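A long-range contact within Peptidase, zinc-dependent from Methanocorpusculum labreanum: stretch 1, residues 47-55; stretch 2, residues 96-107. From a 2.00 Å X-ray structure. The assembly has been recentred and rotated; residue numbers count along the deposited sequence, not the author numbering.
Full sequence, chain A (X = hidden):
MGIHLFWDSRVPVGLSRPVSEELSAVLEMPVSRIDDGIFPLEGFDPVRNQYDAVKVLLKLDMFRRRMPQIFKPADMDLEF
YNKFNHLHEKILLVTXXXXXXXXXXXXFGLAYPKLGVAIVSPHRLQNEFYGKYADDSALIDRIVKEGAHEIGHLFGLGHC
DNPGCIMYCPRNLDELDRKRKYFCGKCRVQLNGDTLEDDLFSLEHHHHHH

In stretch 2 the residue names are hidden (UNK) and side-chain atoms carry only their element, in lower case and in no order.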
ATOM      1  N   VAL A  47       4.580  18.383  15.879  1.00 56.88           N
ATOM      2  CA  VAL A  47       3.328  18.886  16.446  1.00 60.16           C
ATOM      3  C   VAL A  47       2.163  17.948  16.123  1.00 58.40           C
ATOM      4  O   VAL A  47       1.306  17.705  16.971  1.00 60.60           O
ATOM      5  CB  VAL A  47       3.004  20.330  15.985  1.00 62.03           C
ATOM      6  CG1 VAL A  47       2.909  20.406  14.473  1.00 64.67           C
ATOM      7  CG2 VAL A  47       1.712  20.812  16.622  1.00 61.38           C
ATOM      8  N   ARG A  48       2.147  17.420  14.899  1.00 51.94           N
ATOM      9  CA  ARG A  48       1.144  16.438  14.480  1.00 44.37           C
ATOM     10  C   ARG A  48       1.418  15.044  15.059  1.00 39.57           C
ATOM     11  O   ARG A  48       0.493  14.268  15.290  1.00 40.57           O
ATOM     12  CB  ARG A  48       1.111  16.333  12.952  1.00 43.54           C
ATOM     13  CG  ARG A  48       0.189  17.295  12.202  1.00 42.05           C
ATOM     14  CD  ARG A  48       0.175  16.893  10.729  1.00 44.86           C
ATOM     15  NE  ARG A  48      -0.748  17.653   9.885  1.00 48.54           N
ATOM     16  CZ  ARG A  48      -1.967  17.242   9.540  1.00 52.08           C
ATOM     17  NH1 ARG A  48      -2.428  16.077   9.982  1.00 47.16           N
ATOM     18  NH2 ARG A  48      -2.730  18.001   8.754  1.00 54.37           N
ATOM     19  N   ASN A  49       2.693  14.731  15.287  1.00 36.63           N
ATOM     20  CA  ASN A  49       3.124  13.365  15.622  1.00 33.20           C
ATOM     21  C   ASN A  49       2.804  12.342  14.520  1.00 32.38           C
ATOM     22  O   ASN A  49       2.431  11.194  14.802  1.00 30.97           O
ATOM     23  CB  ASN A  49       2.542  12.897  16.956  1.00 35.14           C
ATOM     24  CG  ASN A  49       3.260  11.683  17.506  1.00 38.54           C
ATOM     25  OD1 ASN A  49       4.383  11.376  17.105  1.00 37.38           O
ATOM     26  ND2 ASN A  49       2.621  10.989  18.436  1.00 47.02           N
ATOM     27  N   GLN A  50       2.965  12.766  13.268  1.00 25.86           N
ATOM     28  CA  GLN A  50       2.602  11.949  12.119  1.00 26.13           C
ATOM     29  C   GLN A  50       3.630  12.160  11.021  1.00 27.62           C
ATOM     30  O   GLN A  50       4.388  13.143  11.051  1.00 28.59           O
ATOM     31  CB  GLN A  50       1.253  12.398  11.561  1.00 23.79           C
ATOM     32  CG  GLN A  50       0.098  12.409  12.536  1.00 24.40           C
ATOM     33  CD  GLN A  50      -1.171  12.837  11.838  1.00 24.92           C
ATOM     34  OE1 GLN A  50      -1.287  13.982  11.417  1.00 26.68           O
ATOM     35  NE2 GLN A  50      -2.117  11.912  11.681  1.00 19.90           N
ATOM     36  N   TYR A  51       3.625  11.273  10.029  1.00 19.91           N
ATOM     37  CA  TYR A  51       4.551  11.398   8.902  1.00 19.57           C
ATOM     38  C   TYR A  51       3.874  11.822   7.597  1.00 20.70           C
ATOM     39  O   TYR A  51       2.819  11.300   7.243  1.00 23.23           O
ATOM     40  CB  TYR A  51       5.313  10.093   8.688  1.00 22.70           C
ATOM     41  CG  TYR A  51       6.126   9.645   9.882  1.00 20.90           C
ATOM     42  CD1 TYR A  51       5.522   8.987  10.943  1.00 20.02           C
ATOM     43  CD2 TYR A  51       7.497   9.880   9.949  1.00 21.48           C
ATOM     44  CE1 TYR A  51       6.252   8.564  12.025  1.00 21.82           C
ATOM     45  CE2 TYR A  51       8.248   9.446  11.039  1.00 17.57           C
ATOM     46  CZ  TYR A  51       7.617   8.795  12.069  1.00 21.56           C
ATOM     47  OH  TYR A  51       8.331   8.362  13.167  1.00 28.77           O
ATOM     48  N   ASP A  52       4.498  12.769   6.891  1.00 18.09           N
ATOM     49  CA  ASP A  52       4.039  13.237   5.579  1.00 21.08           C
ATOM     50  C   ASP A  52       4.187  12.132   4.539  1.00 17.36           C
ATOM     51  O   ASP A  52       5.294  11.848   4.089  1.00 25.12           O
ATOM     52  CB  ASP A  52       4.892  14.443   5.159  1.00 25.87           C
ATOM     53  CG  ASP A  52       4.372  15.143   3.892  1.00 36.60           C
ATOM     54  OD1 ASP A  52       3.490  14.602   3.176  1.00 34.24           O
ATOM     55  OD2 ASP A  52       4.861  16.262   3.619  1.00 42.18           O
ATOM     56  N   ALA A  53       3.089  11.512   4.137  1.00 17.44           N
ATOM     57  CA  ALA A  53       3.188  10.354   3.247  1.00 18.07           C
ATOM     58  C   ALA A  53       3.696  10.714   1.854  1.00 23.17           C
ATOM     59  O   ALA A  53       4.240   9.859   1.139  1.00 24.52           O
ATOM     60  CB  ALA A  53       1.864   9.633   3.160  1.00 17.34           C
ATOM     61  N   VAL A  54       3.523  11.971   1.455  1.00 22.49           N
ATOM     62  CA  VAL A  54       4.013  12.396   0.141  1.00 18.00           C
ATOM     63  C   VAL A  54       5.532  12.281   0.100  1.00 18.81           C
ATOM     64  O   VAL A  54       6.090  11.748  -0.847  1.00 21.16           O
ATOM     65  CB  VAL A  54       3.584  13.833  -0.214  1.00 22.10           C
ATOM     66  CG1 VAL A  54       4.191  14.243  -1.547  1.00 24.18           C
ATOM     67  CG2 VAL A  54       2.052  13.946  -0.263  1.00 17.32           C
ATOM     68  N   LYS A  55       6.196  12.745   1.155  1.00 20.86           N
ATOM     69  CA  LYS A  55       7.647  12.614   1.262  1.00 20.45           C
ATOM     70  C   LYS A  55       8.121  11.173   1.299  1.00 20.95           C
ATOM     71  O   LYS A  55       9.128  10.831   0.672  1.00 20.51           O
ATOM     72  CB  LYS A  55       8.173  13.372   2.475  1.00 22.38           C
ATOM     73  CG  LYS A  55       8.270  14.862   2.220  1.00 27.91           C
ATOM     74  CD  LYS A  55       8.870  15.599   3.392  1.00 33.23           C
ATOM     75  CE  LYS A  55       8.925  17.087   3.093  1.00 33.91           C
ATOM     76  NZ  LYS A  55       9.499  17.829   4.231  1.00 39.63           N
ATOM     77  N   UNK A  96       4.643   1.078   9.819  1.00 11.53           N
ATOM     78  CA  UNK A  96       3.949   1.247  11.110  1.00 14.88           C
ATOM     79  C   UNK A  96       3.603   2.701  11.434  1.00 17.47           C
ATOM     80  O   UNK A  96       2.861   2.939  12.397  1.00 19.63           O
ATOM     81  c   UNK A  96       6.070   0.740   9.993  1.00 11.79           C
ATOM     82  c   UNK A  96       4.979   0.733  12.123  1.00 18.34           C
ATOM     83  c   UNK A  96       6.316   1.066  11.453  1.00 18.00           C
ATOM     84  N   UNK A  97       4.132   3.659  10.671  1.00 17.36           N
ATOM     85  CA  UNK A  97       3.985   5.066  11.023  1.00 16.21           C
ATOM     86  C   UNK A  97       2.581   5.589  10.772  1.00 17.46           C
ATOM     87  O   UNK A  97       1.928   5.151   9.834  1.00 16.73           O
ATOM     88  N   UNK A  98       2.103   6.503  11.616  1.00 14.25           N
ATOM     89  CA  UNK A  98       0.826   7.175  11.361  1.00 18.58           C
ATOM     90  C   UNK A  98       1.019   8.216  10.244  1.00 24.32           C
ATOM     91  O   UNK A  98       1.959   9.022  10.282  1.00 20.45           O
ATOM     92  c   UNK A  98       0.294   7.858  12.623  1.00 22.78           C
ATOM     93  o   UNK A  98      -1.971   7.662  11.825  1.00 23.81           O
ATOM     94  c   UNK A  98      -1.141   8.362  12.461  1.00 27.11           C
ATOM     95  o   UNK A  98      -1.438   9.460  12.981  1.00 25.70           O
ATOM     96  N   UNK A  99       0.129   8.199   9.255  1.00 24.62           N
ATOM     97  CA  UNK A  99       0.328   8.995   8.039  1.00 22.56           C
ATOM     98  C   UNK A  99      -0.658  10.141   7.933  1.00 21.19           C
ATOM     99  O   UNK A  99      -1.836  10.001   8.293  1.00 20.06           O
ATOM    100  c   UNK A  99       0.172   8.119   6.800  1.00 15.83           C
ATOM    101  c   UNK A  99       2.569   7.468   6.704  1.00 18.08           C
ATOM    102  c   UNK A  99       0.851   6.182   5.409  1.00 20.16           C
ATOM    103  c   UNK A  99       1.137   6.948   6.687  1.00 18.31           C
ATOM    104  N   UNK A 100      -0.176  11.269   7.422  1.00 21.33           N
ATOM    105  CA  UNK A 100      -1.072  12.329   6.971  1.00 27.65           C
ATOM    106  C   UNK A 100      -0.702  12.843   5.565  1.00 27.17           C
ATOM    107  O   UNK A 100       0.343  12.500   5.016  1.00 23.38           O
ATOM    108  c   UNK A 100      -0.045  15.668   7.313  1.00 29.87           C
ATOM    109  c   UNK A 100       2.416  14.920   8.321  1.00 25.94           C
ATOM    110  c   UNK A 100       0.091  14.409   7.890  1.00 27.01           C
ATOM    111  c   UNK A 100      -1.089  13.473   7.985  1.00 25.97           C
ATOM    112  c   UNK A 100       2.256  16.163   7.740  1.00 32.25           C
ATOM    113  o   UNK A 100       3.325  17.029   7.659  1.00 36.82           O
ATOM    114  c   UNK A 100       1.335  14.052   8.398  1.00 27.41           C
ATOM    115  c   UNK A 100       1.031  16.544   7.236  1.00 32.01           C
ATOM    116  N   UNK A 101      -1.590  13.628   4.967  1.00 28.37           N
ATOM    117  CA  UNK A 101      -1.219  14.452   3.819  1.00 29.93           C
ATOM    118  C   UNK A 101      -1.753  15.857   4.068  1.00 30.50           C
ATOM    119  O   UNK A 101      -2.649  16.042   4.895  1.00 28.13           O
ATOM    120  o   UNK A 101      -5.239  14.322   1.538  1.00 38.00           O
ATOM    121  c   UNK A 101      -3.208  13.527   2.472  1.00 35.00           C
ATOM    122  o   UNK A 101      -3.564  15.746   1.669  1.00 46.33           O
ATOM    123  c   UNK A 101      -4.063  14.609   1.850  1.00 41.56           C
ATOM    124  c   UNK A 101      -1.726  13.870   2.498  1.00 32.17           C
ATOM    125  N   UNK A 102      -1.181  16.858   3.392  1.00 32.88           N
ATOM    126  CA  UNK A 102      -1.534  18.246   3.727  1.00 40.24           C
ATOM    127  C   UNK A 102      -3.038  18.498   3.946  1.00 41.86           C
ATOM    128  O   UNK A 102      -3.395  19.171   4.915  1.00 42.32           O
ATOM    129  c   UNK A 102      -0.994  19.028   2.535  1.00 41.11           C
ATOM    130  c   UNK A 102      -0.106  16.783   2.385  1.00 35.26           C
ATOM    131  c   UNK A 102       0.245  18.241   2.141  1.00 41.02           C
ATOM    132  N   UNK A 103      -3.899  17.935   3.103  1.00 40.55           N
ATOM    133  CA  UNK A 103      -5.339  18.210   3.190  1.00 42.07           C
ATOM    134  C   UNK A 103      -6.110  17.378   4.223  1.00 41.80           C
ATOM    135  O   UNK A 103      -7.330  17.544   4.370  1.00 40.17           O
ATOM    136  c   UNK A 103      -5.185  20.375   1.262  1.00 47.16           C
ATOM    137  c   UNK A 103      -5.991  18.027   1.819  1.00 44.96           C
ATOM    138  c   UNK A 103      -6.189  19.266   0.936  1.00 48.76           C
ATOM    139  c   UNK A 103      -6.120  18.861  -0.530  1.00 47.60           C
ATOM    140  N   UNK A 104      -5.410  16.493   4.934  1.00 36.00           N
ATOM    141  CA  UNK A 104      -6.079  15.500   5.775  1.00 31.26           C
ATOM    142  C   UNK A 104      -5.483  15.369   7.181  1.00 32.81           C
ATOM    143  O   UNK A 104      -4.271  15.488   7.367  1.00 33.08           O
ATOM    144  c   UNK A 104      -6.081  14.141   5.076  1.00 26.46           C
ATOM    145  N   UNK A 105      -6.351  15.117   8.158  1.00 33.46           N
ATOM    146  CA  UNK A 105      -5.933  14.852   9.538  1.00 33.50           C
ATOM    147  C   UNK A 105      -5.068  13.588   9.605  1.00 30.31           C
ATOM    148  O   UNK A 105      -4.108  13.509  10.378  1.00 25.35           O
ATOM    149  c   UNK A 105      -7.942  16.001  10.599  1.00 45.47           C
ATOM    150  c   UNK A 105      -7.160  14.700  10.443  1.00 36.10           C
ATOM    151  o   UNK A 105      -7.346  17.086  10.412  1.00 46.04           O
ATOM    152  o   UNK A 105      -9.152  15.942  10.914  1.00 47.64           O
ATOM    153  N   UNK A 106      -5.424  12.604   8.781  1.00 23.91           N
ATOM    154  CA  UNK A 106      -4.679  11.362   8.675  1.00 21.71           C
ATOM    155  C   UNK A 106      -5.135  10.638   7.411  1.00 22.00           C
ATOM    156  O   UNK A 106      -6.156  10.980   6.832  1.00 25.62           O
ATOM    157  c   UNK A 106      -6.277   9.783   9.851  1.00 20.78           C
ATOM    158  c   UNK A 106      -8.765   8.511   9.750  1.00 28.41           C
ATOM    159  c   UNK A 106      -4.945  10.475   9.891  1.00 20.09           C
ATOM    160  c   UNK A 106      -7.661   7.913   9.172  1.00 25.08           C
ATOM    161  c   UNK A 106      -8.635   9.746  10.372  1.00 29.74           C
ATOM    162  c   UNK A 106      -7.396  10.376  10.417  1.00 24.22           C
ATOM    163  c   UNK A 106      -6.420   8.549   9.219  1.00 17.26           C
ATOM    164  N   UNK A 107      -4.381   9.632   6.989  1.00 20.91           N
ATOM    165  CA  UNK A 107      -4.848   8.714   5.959  1.00 19.51           C
ATOM    166  C   UNK A 107      -4.474   7.295   6.380  1.00 17.18           C
ATOM    167  O   UNK A 107      -3.497   7.105   7.106  1.00 20.55           O
ATOM    168  c   UNK A 107      -2.725   8.918   4.562  1.00 13.83           C
ATOM    169  c   UNK A 107      -4.631  10.447   4.107  1.00 17.80           C
ATOM    170  c   UNK A 107      -4.239   9.045   4.555  1.00 15.84           C
TER

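Position 96 has three side-chain carbons that close a ring onto the backbone N. They touch nothing on stretch 1. This is Pro96.

Position 97 has no side-chain atoms, so it is Gly97. Its CA lies 4.2 Å from Tyr51 CD1. A CB built here would sit 3.2 Å from Tyr51 CD1, which is tight.

Position 98 has two carbons, the second carrying two oxygens. One of these oxygens accepts a hydrogen bond from Gln50 NE2. The short carboxylate identifies Asp98, and the bond runs from Gln50 NE2 to Asp98 OD2 at 2.9 Å. The backbone joins in as well: Tyr51 N donates to Asp98 O at 2.8 Å, almost straight.

Position 99 has four carbons, forked at the second. One tip of the fork meets the side chains of Tyr51 and Ala53. A fork at the second carbon means Leu99. Its CD2 is 4.3 Å from Tyr51 CB and 4.2 Å from Ala53 CB.

Position 100 has one carbon, then a six-carbon ring bearing one oxygen. The ring lies under the Arg48 side chain and beside Asp52. This is Tyr100, with chi1 in the p well. Arg48 CD sits 3.5 Å from the centroid of the Tyr100 ring, only 6° off its normal, a CH-pi contact over the face. Arg48 NE is 3.3 Å from Tyr100 CD2. The residue has more area covered by stretch 1 than any other in stretch 2.

Position 101 has three carbons, the third carrying two oxygens. The end of the chain leads away from stretch 1. It is Glu101, and its OE2 accepts from the backbone N of position 103 at 2.6 Å.

Position 102 again has three carbons closed onto the backbone N. One ring carbon approaches Val54. This is Pro102, with CD 4.4 Å from Val54 CG2.

Position 103 has four carbons forked at the second and makes no contact with stretch 1. It is Leu103.

Position 104 has a single carbon, so it is Ala104. Its contribution is its carbonyl: Ala104 O receives weak hydrogen bonds from Arg48 NH1 and NH2, each at 3.3 Å.

Position 105 has two carbons, the second carrying two oxygens, and its CB points away from stretch 1. It is Asp105. Its backbone O accepts from Gln50 NE2 at 2.9 Å.

Position 106 has one carbon and a six-carbon ring without oxygen. This is Phe106. Its CB comes within 3.6 Å of Gln50 NE2, but the ring leads away.

Position 107 has one carbon carrying two more, hence Val107. Its N donates to Leu99 O at 2.9 Å.

The contact rests on a short parallel pairing. Tyr51 pairs with Leu99 and Asp52 with Tyr100. Tyr100 N donates to Tyr51 O at 3.0 Å, and Ala53 N donates to Tyr100 O at 3.0 Å. Gln50 ties Asp98 to Asp105, and Arg48 NH1 steadies Gln50 OE1 at 2.8 Å while its chain covers the Tyr100 ring.

Stretch 2 96-107: PGDLYEPLADFV
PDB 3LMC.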